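Local structure of alginate lyase (Paenibacillus sp. FPU-7, 6KFN) at residues Val63-Ser68 / Lys88-Leu93; Pro50-Ser55 / Tyr81-Gly86; Phe121-Ser126 / Ala159-Ser164; Asn132-Asn137 / Ile175-Ala180; Ile149-Asp154 / Asn168-Val173. The protein probably cleaves the polysaccharide alginate by beta-elimination, most likely at mannuronate units. One frame throughout, in Å; residues are numbered along the deposited sequence. Where two conformers were deposited one is given.

Interaction 1: residues Val63-Ser68 / Lys88-Leu93; sequences VLSGYS and KMTGAL
Three backbone hydrogen bonds join strands 63-65 and 88-90 as parallel neighbours. Leu64 N gives the shortest and straightest, to Lys88 O at 2.8 Å and 171°, approaching from above the carbonyl plane. Thr90 N returns a bond to Leu64 O at 3.0 Å, and Gly66 N closes the series on Thr90 O, an oxygen that Ser74 OG also grips. Ser65 adds a bond along its own chain: with OG anti to the backbone N (chi1 -179°), the hydroxyl reaches forward to a lone pair of Gly66 O at 2.8 Å. An alanine at Ser65 would remove this bond and would probably leave the Gly66 carbonyl less firmly oriented. Around the polar core, Val63 splits its methyls between two partners, CG1 meeting Thr90 CG2 at 3.7 Å and CG2 crossing Lys88 CD at 3.8 Å. Thr90 turns OG1 elsewhere, to Tyr112 O. On the buried face Leu64 and Met89 lie side by side, with Leu64 CD1 to Met89 CE at 4.2 Å. Further along, Gly66 packs so closely on Gly91 and Ala92 that a side chain on it would collide with Gly91 O and Ala92 CB. Successive rungs of a right-handed beta-helix are thus bound here by main-chain bonds, with apolar carbons facing inward, while the face of Val63, Ser65, Lys88 and Thr90 mixes methyls, two hydroxyls and an amine.

Interaction 2: residues Pro50-Ser55 / Tyr81-Gly86; sequences PITIRS and YWNITG
Strands 51-55 and 82-85 run parallel at 9°, their axes 4.6 Å apart, tied by five backbone hydrogen bonds that alternate in direction from Ile51 N to Tyr81 O through Ser55 N to Thr85 O. On the buried face the indole of Trp82 lies against Ile51. The CG2 methyl, anti to the backbone N of Ile51, sits over the six-membered ring in a CH-pi contact, 3.6 Å from its centroid, while CD1 of Ile51 reaches along the same ring to Trp82 CZ2 at 3.9 Å. Trp82 NE1 is bound to Ala43 O, which helps to fix the rotation of the indole. Two residues further along the same strands, Ile53 and Ile84 point the same way, and Ile53 CG2 touches Ile84 CG1 at 3.7 Å; helix 11-19 packs on this side through Leu14 and Leu18. The other face is polar. Thr52 and Asn83 cross obliquely and share a water, which donates to Thr52 OG1 at 2.7 Å and accepts from Asn83 ND2 at 3.0 Å. Asn83 OD1 meanwhile takes a bond from Gln105 NE2 on the next turn, and ND2 also rests on Pro50 CB at 3.8 Å. Arg54 leads away to a salt bridge with Asp26. The two faces of these neighbouring beta-helix rungs therefore divide the work: dispersion and CH-pi contact hold the inside, whereas bound water, side-chain hydrogen bonds and a salt bridge stitch the outside from turn to turn.

Interaction 3: residues Phe121-Ser126 / Ala159-Ser164; sequences FRDGSS and ATYNKS
A cation lies flat on an aromatic ring here: the guanidinium of Arg122 stacks on Tyr161 with centres 4.0 Å apart and planes only 9° from parallel. A bend at chi3 (69°) folds the arginine so that CD rests over the middle of the ring in a CH-pi contact and CZ slides off-centre toward the hydroxyl end, 3.5 Å from Tyr161 OH. Thr160 CG2 covers the opposite face of the ring, while Arg122 NE is held by a salt bridge to Asp99. A leucine at Tyr161 would remove the ring on which the guanidinium lies and would probably leave Arg122 less firmly oriented. Asp123, with CG anti to the backbone N, crosses at about a right angle to Asn162 and offers the anti lone pair of OD1 to Asn162 N at 2.9 Å, nearly straight at 172°. Asp123 and Gly124 centre a type I' turn, whose Arg122 O receives both N and OG of Ser125. Gly124 N makes only a weak bond to Asn162 O at 3.0 Å. A water also bridges the two segments, accepting from Asp123 N and donating to Asn162 O, both at 2.8 Å. Asn162 itself forms an Asx turn, OD1 accepting from Ser164 N. A tight turn is thereby joined to part of the long loop between strands 149-151 and 169-171 by charge, pi face and water rather than by an apolar core.

Interaction 4: residues Asn132-Asn137 / Ile175-Ala180; sequences NSHIYN and IGPGVA
His134 leaves its strand with CG anti to the backbone N (chi1 -175°), so that CB carries the imidazole across toward residues 175-180. At the ring, CG lies 3.8 Å from CD1 of Tyr136, two residues on, and that same tyrosine carbon stands over the middle of the imidazole face, with ND1 and CE1 of His134 3.5 Å and 3.4 Å from it. CD2 comes within 3.5 Å of Gly176 O, and the tip, NE2, donates to that oxygen at 2.8 Å and 158°. The acceptor lies within 1° of the ring plane, so the bond is directed straight off the edge; NE2 evidently carries a proton. The carbonyl it grips belongs to the cis peptide bond before Pro177. Two main-chain bonds reinforce the hold: Gly176 N gives to Ile135 O at 2.9 Å, and Asn137 N to Pro177 O at 3.1 Å. On the buried side Ile135 pairs with Ile175, and both side chains pack on Ile149. Gly178 sits where a side chain would run into Asn137 OD1, and Asn137 ND2 is taken by Asp113. At this corner of the beta-helix the parallel pairing gives way to a glycine-rich cis-proline bend, and one imidazole and two main-chain hydrogen bonds fix its course beyond the Ile135-Ile175 pair; with Gly176 O at its edge and Tyr136 over its face, the histidine is likely to be held to one ring orientation.

Interaction 5: residues Ile149-Asp154 / Asn168-Val173; sequences IYVGSD and NVISGV
Apolar contacts carry this pairing, in which strands 149-151 and 169-171 belong to different sheets of the beta-helix and meet across its interior. Ile149 and Ile170 reach toward each other tip to tip: CD1 of Ile149 touches CG2 of Ile170 at 3.7 Å, and CG2 of Ile149 meets CD1 of Ile170 at 3.8 Å. Each isoleucine has CG1 anti to its carbonyl carbon and CG2 anti to its backbone N, so the two branched ends meet while their CA atoms remain 8.8 Å apart. Val173 adds a looser touch, CG1 to Ile149 CD1 at 4.5 Å. Val151 works at the other end, its CG2 lying 4.4 Å from Ile170 CD1. Ile130 on strand 129-131 packs on both isoleucines, which extends the apolar filling to the neighbouring turn.

Polar chemistry enters by way of one side chain. Asn168 and Val151 slide past each other in opposite directions, with ND2 of Asn168 4.0 Å from Val151 CG1, a contact of packing alone. The buried amide is satisfied elsewhere: ND2 donates to Ser125 O and OD1 receives Asn128 ND2, so both ends of the group are engaged.

Sheet-to-sheet cohesion inside the solenoid here depends on the fit of methyl groups, and a buried amide is tolerated beside them because ND2 and OD1 both find partners on the adjoining turn instead of on the opposing strand.

Interactions 1 and 2 are lateral contacts between the same two successive turns: strand 51-55 leads to 63-65, and 82-85 to 88-92, and Met89 CE packs on Ile84 CG2 where the two meet. Interaction 4 is a similar rung contact nearer the middle of the chain, but it ends in a bend. Interaction 5, nested in the chain between the segments of interaction 4, is wholly buried and spans the interior, whereas interactions 1 to 4 are partly buried; Asn132 N probably bonds to Ser171 O between 4 and 5. Interaction 3 joins a beta turn and a loop at the side of the solenoid, relying on charge and water, yet Phe121 O probably accepts from Gly152 N of interaction 5. Main-chain bonds dominate between rungs, methyls across the core.

Interaction 1: residues Val63-Ser68 / Lys88-Leu93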
# COMPACT_ATOMS: atom_id res chain seq x y z
N VAL A 63 -11.59 -14.14 6.17
CA VAL A 63 -11.52 -13.45 4.88
C VAL A 63 -12.63 -12.41 4.80
O VAL A 63 -13.80 -12.73 5.03
CB VAL A 63 -11.70 -14.43 3.71
CG1 VAL A 63 -11.62 -13.68 2.37
CG2 VAL A 63 -10.66 -15.55 3.75
N LEU A 64 -12.26 -11.17 4.45
CA LEU A 64 -13.23 -10.16 4.06
C LEU A 64 -13.26 -10.12 2.54
O LEU A 64 -12.28 -9.78 1.90
CB LEU A 64 -12.88 -8.77 4.61
CG LEU A 64 -12.64 -8.65 6.10
CD1 LEU A 64 -12.47 -7.19 6.47
CD2 LEU A 64 -13.76 -9.28 6.88
N SER A 65 -14.41 -10.52 1.96
CA SER A 65 -14.57 -10.51 0.52
C SER A 65 -15.61 -9.48 0.10
O SER A 65 -16.68 -9.39 0.73
CB SER A 65 -15.03 -11.86 0.03
OG SER A 65 -15.16 -11.83 -1.40
N GLY A 66 -15.35 -8.74 -0.98
CA GLY A 66 -16.42 -8.01 -1.62
C GLY A 66 -17.30 -8.94 -2.44
O GLY A 66 -17.14 -10.16 -2.47
N TYR A 67 -18.24 -8.32 -3.15
CA TYR A 67 -19.17 -9.05 -4.00
C TYR A 67 -18.65 -9.31 -5.39
O TYR A 67 -19.14 -10.23 -6.06
CB TYR A 67 -20.44 -8.25 -4.15
CG TYR A 67 -21.13 -8.00 -2.84
CD1 TYR A 67 -21.85 -9.02 -2.23
CD2 TYR A 67 -21.08 -6.76 -2.22
CE1 TYR A 67 -22.51 -8.82 -1.04
CE2 TYR A 67 -21.72 -6.54 -1.03
CZ TYR A 67 -22.45 -7.57 -0.44
OH TYR A 67 -23.11 -7.36 0.75
N SER A 68 -17.74 -8.47 -5.88
CA SER A 68 -17.24 -8.56 -7.24
C SER A 68 -15.94 -7.78 -7.31
O SER A 68 -15.85 -6.70 -6.71
CB SER A 68 -18.27 -7.89 -8.14
OG SER A 68 -17.78 -7.47 -9.37
N LYS A 88 -7.43 -11.78 5.73
CA LYS A 88 -7.37 -11.76 4.27
C LYS A 88 -8.42 -10.81 3.73
O LYS A 88 -9.53 -10.71 4.30
CB LYS A 88 -7.60 -13.18 3.73
CG LYS A 88 -6.54 -14.17 4.11
CD LYS A 88 -6.83 -15.61 3.67
CE LYS A 88 -5.70 -16.53 3.88
NZ LYS A 88 -6.10 -17.90 3.41
N MET A 89 -8.11 -10.12 2.64
CA MET A 89 -9.03 -9.22 1.97
C MET A 89 -8.98 -9.52 0.47
O MET A 89 -7.89 -9.56 -0.11
CB MET A 89 -8.69 -7.73 2.17
CG MET A 89 -8.98 -7.13 3.54
SD MET A 89 -7.70 -7.46 4.73
CE MET A 89 -8.36 -6.51 6.15
N THR A 90 -10.13 -9.72 -0.14
CA THR A 90 -10.18 -10.12 -1.53
C THR A 90 -11.48 -9.69 -2.18
O THR A 90 -12.42 -9.26 -1.53
CB THR A 90 -9.98 -11.65 -1.61
OG1 THR A 90 -9.72 -12.04 -2.96
CG2 THR A 90 -11.18 -12.45 -1.13
N GLY A 91 -11.53 -9.89 -3.51
CA GLY A 91 -12.82 -9.94 -4.16
C GLY A 91 -13.56 -8.63 -4.29
O GLY A 91 -14.80 -8.60 -4.23
N ALA A 92 -12.85 -7.55 -4.48
CA ALA A 92 -13.42 -6.22 -4.59
C ALA A 92 -12.55 -5.39 -5.51
O ALA A 92 -11.42 -5.73 -5.83
CB ALA A 92 -13.53 -5.56 -3.22
N LEU A 93 -13.06 -4.21 -5.86
CA LEU A 93 -12.33 -3.28 -6.72
C LEU A 93 -11.11 -2.69 -6.04
O LEU A 93 -10.10 -2.42 -6.67
CB LEU A 93 -13.27 -2.17 -7.21
CG LEU A 93 -12.71 -1.23 -8.26
CD1 LEU A 93 -12.48 -1.93 -9.58
CD2 LEU A 93 -13.66 -0.05 -8.49

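Interaction 2: residues Pro50-Ser55 / Tyr81-Gly86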
# COMPACT_ATOMS: atom_id res chain seq x y z
N PRO A 50 -7.82 1.59 21.10
CA PRO A 50 -8.01 1.37 19.66
C PRO A 50 -9.24 0.49 19.45
O PRO A 50 -9.74 -0.16 20.37
CB PRO A 50 -6.72 0.67 19.23
CG PRO A 50 -6.24 -0.01 20.50
CD PRO A 50 -6.62 0.95 21.61
N ILE A 51 -9.71 0.46 18.21
CA ILE A 51 -10.77 -0.45 17.78
C ILE A 51 -10.10 -1.52 16.94
O ILE A 51 -9.38 -1.20 16.00
CB ILE A 51 -11.90 0.26 17.01
CG1 ILE A 51 -12.43 1.44 17.80
CG2 ILE A 51 -13.02 -0.75 16.72
CD1 ILE A 51 -13.51 2.26 17.10
N THR A 52 -10.29 -2.80 17.29
CA THR A 52 -9.60 -3.89 16.62
C THR A 52 -10.58 -4.73 15.81
O THR A 52 -11.65 -5.09 16.30
CB THR A 52 -8.88 -4.76 17.65
OG1 THR A 52 -7.92 -3.94 18.33
CG2 THR A 52 -8.15 -5.94 17.03
N ILE A 53 -10.17 -5.08 14.58
CA ILE A 53 -10.79 -6.16 13.82
C ILE A 53 -9.68 -7.15 13.51
O ILE A 53 -8.66 -6.77 12.93
CB ILE A 53 -11.48 -5.62 12.56
CG1 ILE A 53 -12.26 -6.77 11.88
CG2 ILE A 53 -10.62 -4.74 11.77
CD1 ILE A 53 -13.08 -6.24 10.74
N ARG A 54 -9.87 -8.40 13.90
CA ARG A 54 -8.81 -9.38 13.75
C ARG A 54 -9.38 -10.76 13.51
O ARG A 54 -10.52 -11.05 13.85
CB ARG A 54 -7.87 -9.38 14.96
CG ARG A 54 -8.53 -9.84 16.24
CD ARG A 54 -7.55 -9.75 17.38
NE ARG A 54 -8.17 -10.08 18.66
CZ ARG A 54 -8.20 -11.28 19.22
NH1 ARG A 54 -7.62 -12.33 18.64
NH2 ARG A 54 -8.82 -11.45 20.37
N SER A 55 -8.54 -11.62 12.98
CA SER A 55 -8.87 -13.02 12.88
C SER A 55 -8.67 -13.67 14.27
O SER A 55 -7.75 -13.33 15.03
CB SER A 55 -7.95 -13.61 11.80
OG SER A 55 -8.28 -14.92 11.46
N TYR A 81 -7.45 5.19 14.57
CA TYR A 81 -7.06 4.27 15.64
C TYR A 81 -7.82 2.93 15.55
O TYR A 81 -8.34 2.42 16.54
CB TYR A 81 -7.19 4.92 17.03
CG TYR A 81 -6.10 5.92 17.31
CD1 TYR A 81 -4.81 5.46 17.64
CD2 TYR A 81 -6.32 7.27 17.28
CE1 TYR A 81 -3.78 6.30 17.91
CE2 TYR A 81 -5.22 8.17 17.56
CZ TYR A 81 -4.01 7.64 17.87
OH TYR A 81 -2.96 8.50 18.15
N TRP A 82 -7.77 2.35 14.35
CA TRP A 82 -8.12 0.96 14.14
C TRP A 82 -6.85 0.12 14.04
O TRP A 82 -5.90 0.51 13.38
CB TRP A 82 -8.91 0.77 12.82
CG TRP A 82 -10.29 1.35 12.89
CD1 TRP A 82 -10.61 2.69 12.87
CD2 TRP A 82 -11.52 0.62 13.08
NE1 TRP A 82 -11.96 2.84 13.00
CE2 TRP A 82 -12.54 1.60 13.16
CE3 TRP A 82 -11.85 -0.74 13.16
CZ2 TRP A 82 -13.87 1.25 13.31
CZ3 TRP A 82 -13.18 -1.07 13.31
CH2 TRP A 82 -14.16 -0.08 13.39
N ASN A 83 -6.89 -1.06 14.66
CA ASN A 83 -5.92 -2.14 14.44
C ASN A 83 -6.62 -3.23 13.65
O ASN A 83 -7.61 -3.79 14.10
CB ASN A 83 -5.42 -2.70 15.76
CG ASN A 83 -4.58 -1.70 16.55
OD1 ASN A 83 -4.09 -0.70 15.99
ND2 ASN A 83 -4.36 -1.98 17.82
N ILE A 84 -6.12 -3.46 12.44
CA ILE A 84 -6.67 -4.42 11.49
C ILE A 84 -5.62 -5.50 11.33
O ILE A 84 -4.55 -5.23 10.79
CB ILE A 84 -6.99 -3.71 10.16
CG1 ILE A 84 -7.96 -2.55 10.37
CG2 ILE A 84 -7.52 -4.71 9.15
CD1 ILE A 84 -7.97 -1.53 9.28
N THR A 85 -5.90 -6.72 11.84
CA THR A 85 -4.85 -7.68 12.10
C THR A 85 -5.22 -9.07 11.61
O THR A 85 -6.27 -9.60 11.96
CB THR A 85 -4.56 -7.74 13.61
OG1 THR A 85 -4.29 -6.42 14.06
CG2 THR A 85 -3.40 -8.65 13.89
N GLY A 86 -4.31 -9.69 10.86
CA GLY A 86 -4.41 -11.11 10.59
C GLY A 86 -5.49 -11.52 9.64
O GLY A 86 -5.85 -12.69 9.63
O HOH W 1 -5.33 -4.66 18.65
O HOH W 2 -5.46 -12.02 14.16

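Interaction 3: residues Phe121-Ser126 / Ala159-Ser164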
# COMPACT_ATOMS: atom_id res chain seq x y z
N PHE A 121 -4.21 4.98 0.72
CA PHE A 121 -4.29 6.02 1.76
C PHE A 121 -4.76 7.31 1.09
O PHE A 121 -4.04 7.86 0.25
CB PHE A 121 -2.93 6.26 2.39
CG PHE A 121 -2.30 5.05 3.03
CD1 PHE A 121 -2.64 4.69 4.30
CD2 PHE A 121 -1.39 4.27 2.35
CE1 PHE A 121 -2.08 3.59 4.91
CE2 PHE A 121 -0.82 3.17 2.94
CZ PHE A 121 -1.16 2.82 4.25
N ARG A 122 -5.98 7.76 1.39
CA ARG A 122 -6.58 8.86 0.64
C ARG A 122 -7.14 9.92 1.57
O ARG A 122 -7.44 9.69 2.75
CB ARG A 122 -7.67 8.28 -0.30
CG ARG A 122 -8.11 9.21 -1.42
CD ARG A 122 -9.05 8.55 -2.41
NE ARG A 122 -10.34 8.29 -1.79
CZ ARG A 122 -11.34 7.69 -2.42
NH1 ARG A 122 -11.25 7.33 -3.68
NH2 ARG A 122 -12.48 7.46 -1.77
N ASP A 123 -7.35 11.11 0.99
CA ASP A 123 -8.10 12.17 1.66
C ASP A 123 -7.53 12.47 3.04
O ASP A 123 -8.21 12.49 4.05
CB ASP A 123 -9.59 11.87 1.71
CG ASP A 123 -10.45 13.05 2.05
OD1 ASP A 123 -10.02 14.19 1.82
OD2 ASP A 123 -11.59 12.83 2.52
N GLY A 124 -6.21 12.75 3.06
CA GLY A 124 -5.57 13.19 4.29
C GLY A 124 -5.19 12.08 5.25
O GLY A 124 -4.67 12.39 6.33
N SER A 125 -5.40 10.83 4.91
CA SER A 125 -5.09 9.72 5.81
C SER A 125 -3.61 9.69 6.13
O SER A 125 -2.80 9.50 5.22
CB SER A 125 -5.48 8.39 5.15
OG SER A 125 -6.88 8.25 5.02
N SER A 126 -3.26 9.86 7.41
CA SER A 126 -1.90 10.10 7.83
C SER A 126 -1.54 9.27 9.05
O SER A 126 -2.38 8.83 9.83
CB SER A 126 -1.70 11.58 8.13
OG SER A 126 -1.90 12.39 6.98
N ALA A 159 -8.51 18.89 -5.60
CA ALA A 159 -9.71 19.66 -5.25
C ALA A 159 -10.80 18.79 -4.65
O ALA A 159 -11.77 19.33 -4.11
CB ALA A 159 -10.23 20.39 -6.48
N THR A 160 -10.70 17.47 -4.77
CA THR A 160 -11.68 16.52 -4.31
C THR A 160 -11.29 15.86 -2.99
O THR A 160 -12.10 15.70 -2.09
CB THR A 160 -11.91 15.44 -5.39
OG1 THR A 160 -12.36 16.08 -6.61
CG2 THR A 160 -12.92 14.40 -5.00
N TYR A 161 -10.04 15.43 -2.89
CA TYR A 161 -9.50 14.71 -1.74
C TYR A 161 -8.28 15.48 -1.22
O TYR A 161 -7.46 15.95 -2.00
CB TYR A 161 -9.07 13.30 -2.11
CG TYR A 161 -10.19 12.43 -2.62
CD1 TYR A 161 -11.32 12.17 -1.85
CD2 TYR A 161 -10.13 11.88 -3.87
CE1 TYR A 161 -12.36 11.39 -2.32
CE2 TYR A 161 -11.15 11.07 -4.37
CZ TYR A 161 -12.27 10.85 -3.59
OH TYR A 161 -13.33 10.06 -4.05
N ASN A 162 -8.14 15.53 0.11
CA ASN A 162 -6.96 16.15 0.71
C ASN A 162 -5.72 15.38 0.29
O ASN A 162 -5.60 14.17 0.54
CB ASN A 162 -7.18 16.16 2.22
CG ASN A 162 -6.09 16.83 3.00
OD1 ASN A 162 -5.00 17.01 2.60
ND2 ASN A 162 -6.40 17.11 4.24
N LYS A 163 -4.79 16.09 -0.33
CA LYS A 163 -3.57 15.49 -0.85
C LYS A 163 -2.63 15.01 0.24
O LYS A 163 -1.71 14.21 -0.03
CB LYS A 163 -2.84 16.52 -1.73
CG LYS A 163 -2.16 17.65 -0.94
CD LYS A 163 -1.69 18.75 -1.84
CE LYS A 163 -0.83 19.76 -1.10
NZ LYS A 163 -0.58 21.01 -1.87
N SER A 164 -2.79 15.52 1.46
CA SER A 164 -1.79 15.33 2.52
C SER A 164 -2.00 14.02 3.28
O SER A 164 -2.27 13.99 4.48
CB SER A 164 -1.81 16.52 3.46
OG SER A 164 -1.46 17.73 2.79
O HOH W 3 -5.52 11.80 -1.00

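Interaction 4: residues Asn132-Asn137 / Ile175-Ala180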
# COMPACT_ATOMS: atom_id res chain seq x y z
N ASN A 132 4.12 -6.28 7.77
CA ASN A 132 4.07 -7.75 7.87
C ASN A 132 2.87 -8.30 7.09
O ASN A 132 2.10 -9.11 7.59
CB ASN A 132 3.99 -8.20 9.33
CG ASN A 132 5.09 -7.64 10.16
OD1 ASN A 132 6.22 -7.49 9.69
ND2 ASN A 132 4.79 -7.33 11.43
N SER A 133 2.73 -7.84 5.84
CA SER A 133 1.58 -8.16 5.02
C SER A 133 2.05 -8.53 3.62
O SER A 133 3.16 -8.21 3.24
CB SER A 133 0.62 -6.94 4.95
OG SER A 133 0.05 -6.67 6.23
N HIS A 134 1.16 -9.16 2.85
CA HIS A 134 1.43 -9.57 1.47
C HIS A 134 0.29 -9.09 0.60
O HIS A 134 -0.87 -9.43 0.86
CB HIS A 134 1.57 -11.09 1.38
CG HIS A 134 1.98 -11.60 0.02
ND1 HIS A 134 1.84 -12.92 -0.31
CD2 HIS A 134 2.51 -10.99 -1.06
CE1 HIS A 134 2.30 -13.10 -1.54
NE2 HIS A 134 2.70 -11.94 -2.02
N ILE A 135 0.62 -8.32 -0.45
CA ILE A 135 -0.32 -7.83 -1.42
C ILE A 135 0.07 -8.41 -2.77
O ILE A 135 1.23 -8.28 -3.18
CB ILE A 135 -0.32 -6.28 -1.49
CG1 ILE A 135 -0.66 -5.67 -0.13
CG2 ILE A 135 -1.23 -5.79 -2.58
CD1 ILE A 135 -0.32 -4.20 -0.02
N TYR A 136 -0.87 -9.06 -3.46
CA TYR A 136 -0.57 -9.68 -4.74
C TYR A 136 -1.84 -9.71 -5.57
O TYR A 136 -2.94 -9.52 -5.07
CB TYR A 136 0.09 -11.07 -4.54
CG TYR A 136 -0.74 -12.11 -3.84
CD1 TYR A 136 -0.80 -12.16 -2.45
CD2 TYR A 136 -1.42 -13.08 -4.55
CE1 TYR A 136 -1.53 -13.14 -1.79
CE2 TYR A 136 -2.15 -14.06 -3.91
CZ TYR A 136 -2.21 -14.11 -2.54
OH TYR A 136 -2.93 -15.10 -1.93
N ASN A 137 -1.69 -9.95 -6.88
CA ASN A 137 -2.85 -10.12 -7.77
C ASN A 137 -3.81 -8.93 -7.68
O ASN A 137 -4.98 -9.05 -7.28
CB ASN A 137 -3.59 -11.43 -7.50
CG ASN A 137 -2.81 -12.61 -7.91
OD1 ASN A 137 -1.71 -12.52 -8.42
ND2 ASN A 137 -3.37 -13.79 -7.61
N ILE A 175 5.19 -7.43 -1.78
CA ILE A 175 4.30 -6.96 -2.82
C ILE A 175 4.63 -7.72 -4.10
O ILE A 175 5.81 -7.83 -4.46
CB ILE A 175 4.34 -5.43 -3.02
CG1 ILE A 175 4.21 -4.74 -1.67
CG2 ILE A 175 3.25 -5.00 -3.98
CD1 ILE A 175 4.38 -3.23 -1.72
N GLY A 176 3.60 -8.22 -4.77
CA GLY A 176 3.76 -9.08 -5.93
C GLY A 176 3.74 -10.53 -5.53
O GLY A 176 3.77 -10.86 -4.34
N PRO A 177 3.71 -11.44 -6.49
CA PRO A 177 3.61 -11.17 -7.93
C PRO A 177 2.17 -10.75 -8.29
O PRO A 177 1.28 -10.66 -7.45
CB PRO A 177 4.00 -12.51 -8.54
CG PRO A 177 3.37 -13.51 -7.58
CD PRO A 177 3.60 -12.89 -6.20
N GLY A 178 1.95 -10.52 -9.59
CA GLY A 178 0.61 -10.22 -10.06
C GLY A 178 0.08 -8.86 -9.71
O GLY A 178 -1.11 -8.62 -9.87
N VAL A 179 0.95 -7.97 -9.22
CA VAL A 179 0.58 -6.57 -9.03
C VAL A 179 0.85 -5.87 -10.35
O VAL A 179 1.98 -5.82 -10.86
CB VAL A 179 1.35 -5.99 -7.83
CG1 VAL A 179 1.21 -4.47 -7.79
CG2 VAL A 179 0.85 -6.64 -6.56
N ALA A 180 -0.23 -5.36 -10.97
CA ALA A 180 -0.17 -4.95 -12.36
C ALA A 180 0.47 -3.58 -12.56
O ALA A 180 1.03 -3.32 -13.64
CB ALA A 180 -1.58 -4.92 -12.97

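Interaction 5: residues Ile149-Asp154 / Asn168-Val173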
# COMPACT_ATOMS: atom_id res chain seq x y z
N ILE A 149 0.13 -0.58 -3.35
CA ILE A 149 -0.15 0.44 -2.35
C ILE A 149 -0.09 1.80 -3.07
O ILE A 149 0.87 2.10 -3.79
CB ILE A 149 0.83 0.41 -1.18
CG1 ILE A 149 0.86 -1.00 -0.55
CG2 ILE A 149 0.48 1.48 -0.16
CD1 ILE A 149 1.89 -1.18 0.53
N TYR A 150 -1.11 2.60 -2.83
CA TYR A 150 -1.32 3.89 -3.50
C TYR A 150 -1.44 4.93 -2.38
O TYR A 150 -2.31 4.80 -1.52
CB TYR A 150 -2.58 3.80 -4.34
CG TYR A 150 -2.84 4.89 -5.34
CD1 TYR A 150 -3.04 6.20 -5.00
CD2 TYR A 150 -3.05 4.54 -6.64
CE1 TYR A 150 -3.40 7.16 -5.94
CE2 TYR A 150 -3.41 5.50 -7.60
CZ TYR A 150 -3.57 6.81 -7.23
OH TYR A 150 -4.00 7.73 -8.14
N VAL A 151 -0.52 5.90 -2.36
CA VAL A 151 -0.46 6.87 -1.27
C VAL A 151 -0.84 8.24 -1.81
O VAL A 151 -0.10 8.82 -2.59
CB VAL A 151 0.92 6.89 -0.61
CG1 VAL A 151 0.86 7.68 0.71
CG2 VAL A 151 1.50 5.49 -0.39
N GLY A 152 -1.99 8.78 -1.36
CA GLY A 152 -2.45 10.09 -1.77
C GLY A 152 -3.29 10.08 -3.03
O GLY A 152 -3.94 9.09 -3.37
N SER A 153 -3.29 11.24 -3.69
CA SER A 153 -4.10 11.48 -4.86
C SER A 153 -3.30 12.22 -5.92
O SER A 153 -2.49 13.10 -5.65
CB SER A 153 -5.33 12.33 -4.52
OG SER A 153 -6.20 11.66 -3.64
N ASP A 154 -3.56 11.87 -7.19
CA ASP A 154 -3.07 12.64 -8.32
C ASP A 154 -3.54 14.10 -8.22
O ASP A 154 -4.63 14.38 -7.68
CB ASP A 154 -3.63 12.01 -9.62
CG ASP A 154 -3.13 12.63 -10.89
OD1 ASP A 154 -2.01 12.29 -11.33
OD2 ASP A 154 -3.89 13.46 -11.44
N ASN A 168 2.81 8.07 6.26
CA ASN A 168 2.40 6.67 6.24
C ASN A 168 3.61 5.78 6.04
O ASN A 168 4.55 6.12 5.33
CB ASN A 168 1.35 6.44 5.15
CG ASN A 168 0.09 7.21 5.45
OD1 ASN A 168 -0.52 7.00 6.51
ND2 ASN A 168 -0.34 8.08 4.54
N VAL A 169 3.58 4.63 6.73
CA VAL A 169 4.69 3.70 6.79
C VAL A 169 4.28 2.36 6.20
O VAL A 169 3.23 1.81 6.55
CB VAL A 169 5.19 3.54 8.23
CG1 VAL A 169 6.31 2.52 8.32
CG2 VAL A 169 5.63 4.90 8.81
N ILE A 170 5.15 1.82 5.35
CA ILE A 170 5.02 0.53 4.73
C ILE A 170 6.26 -0.25 5.17
O ILE A 170 7.37 0.13 4.80
CB ILE A 170 4.96 0.67 3.19
CG1 ILE A 170 3.71 1.49 2.76
CG2 ILE A 170 5.03 -0.70 2.52
CD1 ILE A 170 3.83 2.21 1.51
N SER A 171 6.09 -1.27 6.02
CA SER A 171 7.22 -1.89 6.71
C SER A 171 7.12 -3.39 6.69
O SER A 171 6.16 -3.97 7.19
CB SER A 171 7.26 -1.39 8.16
OG SER A 171 8.33 -1.93 8.84
N GLY A 172 8.12 -4.07 6.12
CA GLY A 172 8.09 -5.52 6.13
C GLY A 172 6.96 -6.11 5.32
O GLY A 172 6.34 -7.10 5.73
N VAL A 173 6.65 -5.51 4.18
CA VAL A 173 5.58 -5.97 3.30
C VAL A 173 6.18 -6.68 2.09
O VAL A 173 7.20 -6.27 1.57
CB VAL A 173 4.66 -4.78 2.90
CG1 VAL A 173 3.50 -5.12 1.96
CG2 VAL A 173 4.06 -4.15 4.18